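Local atomic coordinates of putative aminomethyltransferase (Leptospirillum rubarum, PDB entry 3TTG), a protein that probably acts as a folate-dependent aminomethyltransferase, as in the glycine cleavage T-protein family. Residues 28-39 with 213-224. Sequence-based numbering, arbitrary orientation.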
loop_
_atom_site.group_PDB
_atom_site.type_symbol
_atom_site.label_atom_id
_atom_site.label_comp_id
_atom_site.label_asym_id
_atom_site.label_seq_id
_atom_site.Cartn_x
_atom_site.Cartn_y
_atom_site.Cartn_z
ATOM N N ASP A 28 -9.386 -18.357 5.628
ATOM C CA ASP A 28 -9.958 -17.362 6.539
ATOM C C ASP A 28 -9.933 -15.916 5.960
ATOM O O ASP A 28 -10.508 -15.045 6.602
ATOM C CB ASP A 28 -9.303 -17.396 7.924
ATOM C CG ASP A 28 -7.817 -17.173 7.926
ATOM O OD1 ASP A 28 -7.229 -17.125 6.822
ATOM O OD2 ASP A 28 -7.212 -17.274 9.011
ATOM N N THR A 29 -9.397 -15.653 4.726
ATOM C CA THR A 29 -9.578 -14.293 4.166
ATOM C C THR A 29 -11.062 -14.079 3.881
ATOM O O THR A 29 -11.558 -12.957 3.950
ATOM C CB THR A 29 -8.742 -14.051 2.932
ATOM O OG1 THR A 29 -9.253 -14.810 1.833
ATOM C CG2 THR A 29 -7.249 -14.278 3.177
ATOM N N ARG A 30 -11.813 -15.187 3.657
ATOM C CA ARG A 30 -13.266 -15.112 3.397
ATOM C C ARG A 30 -13.996 -14.329 4.494
ATOM O O ARG A 30 -14.850 -13.488 4.201
ATOM C CB ARG A 30 -13.865 -16.530 3.311
ATOM C CG ARG A 30 -13.392 -17.315 2.103
ATOM C CD ARG A 30 -13.915 -18.749 2.199
ATOM N NE ARG A 30 -13.413 -19.654 1.155
ATOM C CZ ARG A 30 -13.910 -19.769 -0.082
ATOM N NH1 ARG A 30 -14.871 -18.959 -0.501
ATOM N NH2 ARG A 30 -13.420 -20.672 -0.921
ATOM N N ILE A 31 -13.601 -14.553 5.759
ATOM C CA ILE A 31 -14.208 -13.856 6.894
ATOM C C ILE A 31 -13.805 -12.390 6.838
ATOM O O ILE A 31 -14.631 -11.512 7.107
ATOM C CB ILE A 31 -13.795 -14.530 8.225
ATOM C CG1 ILE A 31 -14.252 -16.010 8.268
ATOM C CG2 ILE A 31 -14.335 -13.756 9.447
ATOM C CD1 ILE A 31 -13.481 -16.828 9.404
ATOM N N ALA A 32 -12.548 -12.093 6.509
ATOM C CA ALA A 32 -12.138 -10.687 6.442
ATOM C C ALA A 32 -12.876 -9.929 5.332
ATOM O O ALA A 32 -13.235 -8.775 5.531
ATOM C CB ALA A 32 -10.647 -10.571 6.262
ATOM N N HIS A 33 -13.159 -10.595 4.180
ATOM C CA HIS A 33 -13.891 -9.967 3.075
ATOM C C HIS A 33 -15.364 -9.721 3.413
ATOM O O HIS A 33 -15.938 -8.782 2.906
ATOM C CB HIS A 33 -13.810 -10.849 1.792
ATOM C CG HIS A 33 -12.482 -10.854 1.142
ATOM N ND1 HIS A 33 -12.000 -9.754 0.474
ATOM C CD2 HIS A 33 -11.579 -11.845 1.051
ATOM C CE1 HIS A 33 -10.830 -10.118 -0.034
ATOM N NE2 HIS A 33 -10.515 -11.355 0.333
ATOM N N LYS A 34 -15.961 -10.547 4.265
ATOM C CA LYS A 34 -17.375 -10.441 4.625
ATOM C C LYS A 34 -17.592 -9.612 5.907
ATOM O O LYS A 34 -18.605 -8.939 6.017
ATOM C CB LYS A 34 -17.952 -11.860 4.810
ATOM C CG LYS A 34 -19.476 -11.945 4.712
ATOM C CD LYS A 34 -20.058 -13.213 5.386
ATOM C CE LYS A 34 -20.749 -12.942 6.711
ATOM N NZ LYS A 34 -21.119 -14.206 7.415
ATOM N N LYS A 35 -16.710 -9.741 6.898
ATOM C CA LYS A 35 -16.822 -9.014 8.173
ATOM C C LYS A 35 -15.611 -8.102 8.360
ATOM O O LYS A 35 -15.629 -6.929 7.958
ATOM C CB LYS A 35 -16.997 -10.020 9.327
ATOM C CG LYS A 35 -18.297 -10.851 9.160
ATOM C CD LYS A 35 -18.889 -11.353 10.458
ATOM C CE LYS A 35 -19.717 -12.601 10.267
ATOM N NZ LYS A 35 -20.231 -13.149 11.551
ATOM N N PHE A 36 -14.577 -8.595 8.993
ATOM C CA PHE A 36 -13.353 -7.824 9.166
ATOM C C PHE A 36 -12.243 -8.743 9.591
ATOM O O PHE A 36 -12.492 -9.832 10.119
ATOM C CB PHE A 36 -13.496 -6.633 10.165
ATOM C CG PHE A 36 -13.634 -7.040 11.617
ATOM C CD1 PHE A 36 -12.514 -7.190 12.426
ATOM C CD2 PHE A 36 -14.873 -7.329 12.155
ATOM C CE1 PHE A 36 -12.647 -7.606 13.748
ATOM C CE2 PHE A 36 -14.996 -7.754 13.471
ATOM C CZ PHE A 36 -13.885 -7.864 14.259
ATOM N N GLY A 37 -11.037 -8.282 9.315
ATOM C CA GLY A 37 -9.819 -8.973 9.654
ATOM C C GLY A 37 -8.982 -8.052 10.488
ATOM O O GLY A 37 -8.943 -6.845 10.250
ATOM N N LEU A 38 -8.268 -8.634 11.418
ATOM C CA LEU A 38 -7.352 -7.962 12.344
ATOM C C LEU A 38 -5.955 -8.520 12.129
ATOM O O LEU A 38 -5.791 -9.748 12.026
ATOM C CB LEU A 38 -7.894 -8.264 13.748
ATOM C CG LEU A 38 -7.117 -7.833 14.941
ATOM C CD1 LEU A 38 -6.908 -6.344 14.948
ATOM C CD2 LEU A 38 -7.824 -8.241 16.166
ATOM N N PHE A 39 -4.934 -7.629 12.029
ATOM C CA PHE A 39 -3.555 -8.021 11.799
ATOM C C PHE A 39 -2.595 -7.218 12.650
ATOM O O PHE A 39 -2.669 -5.985 12.659
ATOM C CB PHE A 39 -3.205 -7.850 10.302
ATOM C CG PHE A 39 -1.775 -8.198 9.970
ATOM C CD1 PHE A 39 -1.301 -9.497 10.134
ATOM C CD2 PHE A 39 -0.902 -7.234 9.473
ATOM C CE1 PHE A 39 0.012 -9.821 9.814
ATOM C CE2 PHE A 39 0.410 -7.563 9.148
ATOM C CZ PHE A 39 0.874 -8.842 9.346
ATOM N N GLY A 213 -15.236 -11.567 13.535
ATOM C CA GLY A 213 -14.154 -11.177 12.646
ATOM C C GLY A 213 -13.086 -12.250 12.727
ATOM O O GLY A 213 -13.289 -13.261 13.396
ATOM N N VAL A 214 -11.912 -12.021 12.136
ATOM C CA VAL A 214 -10.840 -13.012 12.174
ATOM C C VAL A 214 -9.499 -12.369 12.447
ATOM O O VAL A 214 -9.178 -11.310 11.917
ATOM C CB VAL A 214 -10.827 -13.823 10.827
ATOM C CG1 VAL A 214 -10.594 -12.947 9.603
ATOM C CG2 VAL A 214 -9.864 -15.024 10.869
ATOM N N LEU A 215 -8.684 -13.067 13.222
ATOM C CA LEU A 215 -7.312 -12.684 13.476
ATOM C C LEU A 215 -6.484 -13.286 12.346
ATOM O O LEU A 215 -6.371 -14.507 12.210
ATOM C CB LEU A 215 -6.865 -13.164 14.852
ATOM C CG LEU A 215 -5.477 -12.745 15.318
ATOM C CD1 LEU A 215 -5.303 -11.237 15.332
ATOM C CD2 LEU A 215 -5.183 -13.296 16.715
ATOM N N LEU A 216 -5.951 -12.434 11.506
ATOM C CA LEU A 216 -5.144 -12.857 10.351
ATOM C C LEU A 216 -3.676 -13.036 10.760
ATOM O O LEU A 216 -3.142 -12.255 11.543
ATOM C CB LEU A 216 -5.250 -11.798 9.259
ATOM C CG LEU A 216 -6.647 -11.550 8.619
ATOM C CD1 LEU A 216 -6.632 -10.302 7.729
ATOM C CD2 LEU A 216 -7.094 -12.733 7.785
ATOM N N ASP A 217 -3.036 -14.047 10.239
ATOM C CA ASP A 217 -1.599 -14.223 10.373
ATOM C C ASP A 217 -0.973 -13.502 9.137
ATOM O O ASP A 217 -1.713 -13.039 8.247
ATOM C CB ASP A 217 -1.232 -15.746 10.516
ATOM C CG ASP A 217 -1.394 -16.616 9.291
ATOM O OD1 ASP A 217 -1.861 -16.092 8.229
ATOM O OD2 ASP A 217 -1.207 -17.841 9.418
ATOM N N GLU A 218 0.356 -13.416 9.057
ATOM C CA GLU A 218 1.042 -12.723 7.950
ATOM C C GLU A 218 0.642 -13.271 6.572
ATOM O O GLU A 218 0.326 -12.463 5.705
ATOM C CB GLU A 218 2.582 -12.766 8.147
ATOM C CG GLU A 218 3.378 -12.203 6.980
ATOM C CD GLU A 218 4.876 -12.097 7.224
ATOM O OE1 GLU A 218 5.376 -12.770 8.158
ATOM O OE2 GLU A 218 5.551 -11.347 6.477
ATOM N N SER A 219 0.590 -14.611 6.375
ATOM C CA SER A 219 0.240 -15.189 5.057
ATOM C C SER A 219 -1.214 -14.883 4.642
ATOM O O SER A 219 -1.473 -14.635 3.458
ATOM C CB SER A 219 0.520 -16.703 5.006
ATOM O OG SER A 219 -0.433 -17.503 5.684
ATOM N N SER A 220 -2.159 -14.911 5.585
ATOM C CA SER A 220 -3.563 -14.597 5.273
ATOM C C SER A 220 -3.744 -13.090 5.065
ATOM O O SER A 220 -4.506 -12.691 4.201
ATOM C CB SER A 220 -4.507 -15.109 6.358
ATOM O OG SER A 220 -4.533 -16.527 6.337
ATOM N N TYR A 221 -3.079 -12.258 5.859
ATOM C CA TYR A 221 -3.096 -10.799 5.640
ATOM C C TYR A 221 -2.586 -10.457 4.191
ATOM O O TYR A 221 -3.262 -9.759 3.430
ATOM C CB TYR A 221 -2.261 -10.101 6.706
ATOM C CG TYR A 221 -2.148 -8.597 6.465
ATOM C CD1 TYR A 221 -3.267 -7.764 6.564
ATOM C CD2 TYR A 221 -0.955 -8.030 6.038
ATOM C CE1 TYR A 221 -3.174 -6.394 6.321
ATOM C CE2 TYR A 221 -0.849 -6.666 5.796
ATOM C CZ TYR A 221 -1.959 -5.854 5.942
ATOM O OH TYR A 221 -1.794 -4.515 5.756
ATOM N N LEU A 222 -1.455 -11.014 3.798
ATOM C CA LEU A 222 -0.909 -10.822 2.448
ATOM C C LEU A 222 -1.838 -11.386 1.350
ATOM O O LEU A 222 -1.947 -10.752 0.304
ATOM C CB LEU A 222 0.506 -11.417 2.297
ATOM C CG LEU A 222 1.618 -10.424 2.180
ATOM C CD1 LEU A 222 1.522 -9.654 0.812
ATOM C CD2 LEU A 222 1.601 -9.385 3.342
ATOM N N ALA A 223 -2.469 -12.575 1.564
ATOM C CA ALA A 223 -3.430 -13.137 0.629
ATOM C C ALA A 223 -4.601 -12.161 0.450
ATOM O O ALA A 223 -5.009 -11.872 -0.690
ATOM C CB ALA A 223 -3.903 -14.491 1.125
ATOM N N TYR A 224 -5.103 -11.605 1.576
ATOM C CA TYR A 224 -6.188 -10.652 1.543
ATOM C C TYR A 224 -5.794 -9.431 0.670
ATOM O O TYR A 224 -6.553 -9.033 -0.234
ATOM C CB TYR A 224 -6.585 -10.215 2.988
ATOM C CG TYR A 224 -7.650 -9.147 2.970
ATOM C CD1 TYR A 224 -8.989 -9.467 3.139
ATOM C CD2 TYR A 224 -7.317 -7.810 2.805
ATOM C CE1 TYR A 224 -9.983 -8.483 3.078
ATOM C CE2 TYR A 224 -8.298 -6.820 2.739
ATOM C CZ TYR A 224 -9.635 -7.164 2.858
ATOM O OH TYR A 224 -10.606 -6.184 2.847
HETATM O O HOH W 1 -5.072 -16.370 9.643
#
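G37 and L38 pair in parallel with V214 and L215, making 214-215 the edge strand of the mixed sheet in the folate-binding domain, where 37-39 also runs antiparallel to strand 135-141. V214 N donates to F36 O, L38 N to V214 O and L216 N to L38 O (2.7 Å), so V214 and L38 each bond through both N and O. Helices 29-34 and 218-227 cover the face bearing V214; the axes of 29-34 and 218-224 approach to 9.9 Å and cross at -51°. There V214 and the CD1 methyl of L216 meet A32. On the other face, covered by helix 197-211, L215 CD1 touches L38 CG. G213 CA sits over the F36 ring, 3.8 Å from its centroid. With CG anti to the backbone N (chi1 178°), the F39 ring reaches helix 218-227, L216 O at its edge, and stacks offset on Y221, planes 5° and centroids 4.0 Å apart; the Y221 hydroxyl bonds R139. Y224 CE1 lies over the H33 ring in a second, tilted offset stack, 3.5 Å from H33 ND1. One carboxylate oxygen, E227 OE1, hydrogen-bonds both H33 NE2 and T29 OG1. D217, N-cap of helix 218-227, accepts from S220 N through OD1. S220 OG ties this first turn to the start of helix 29-34, donating to the syn lone pair of D28 OD1, 2.8 Å away.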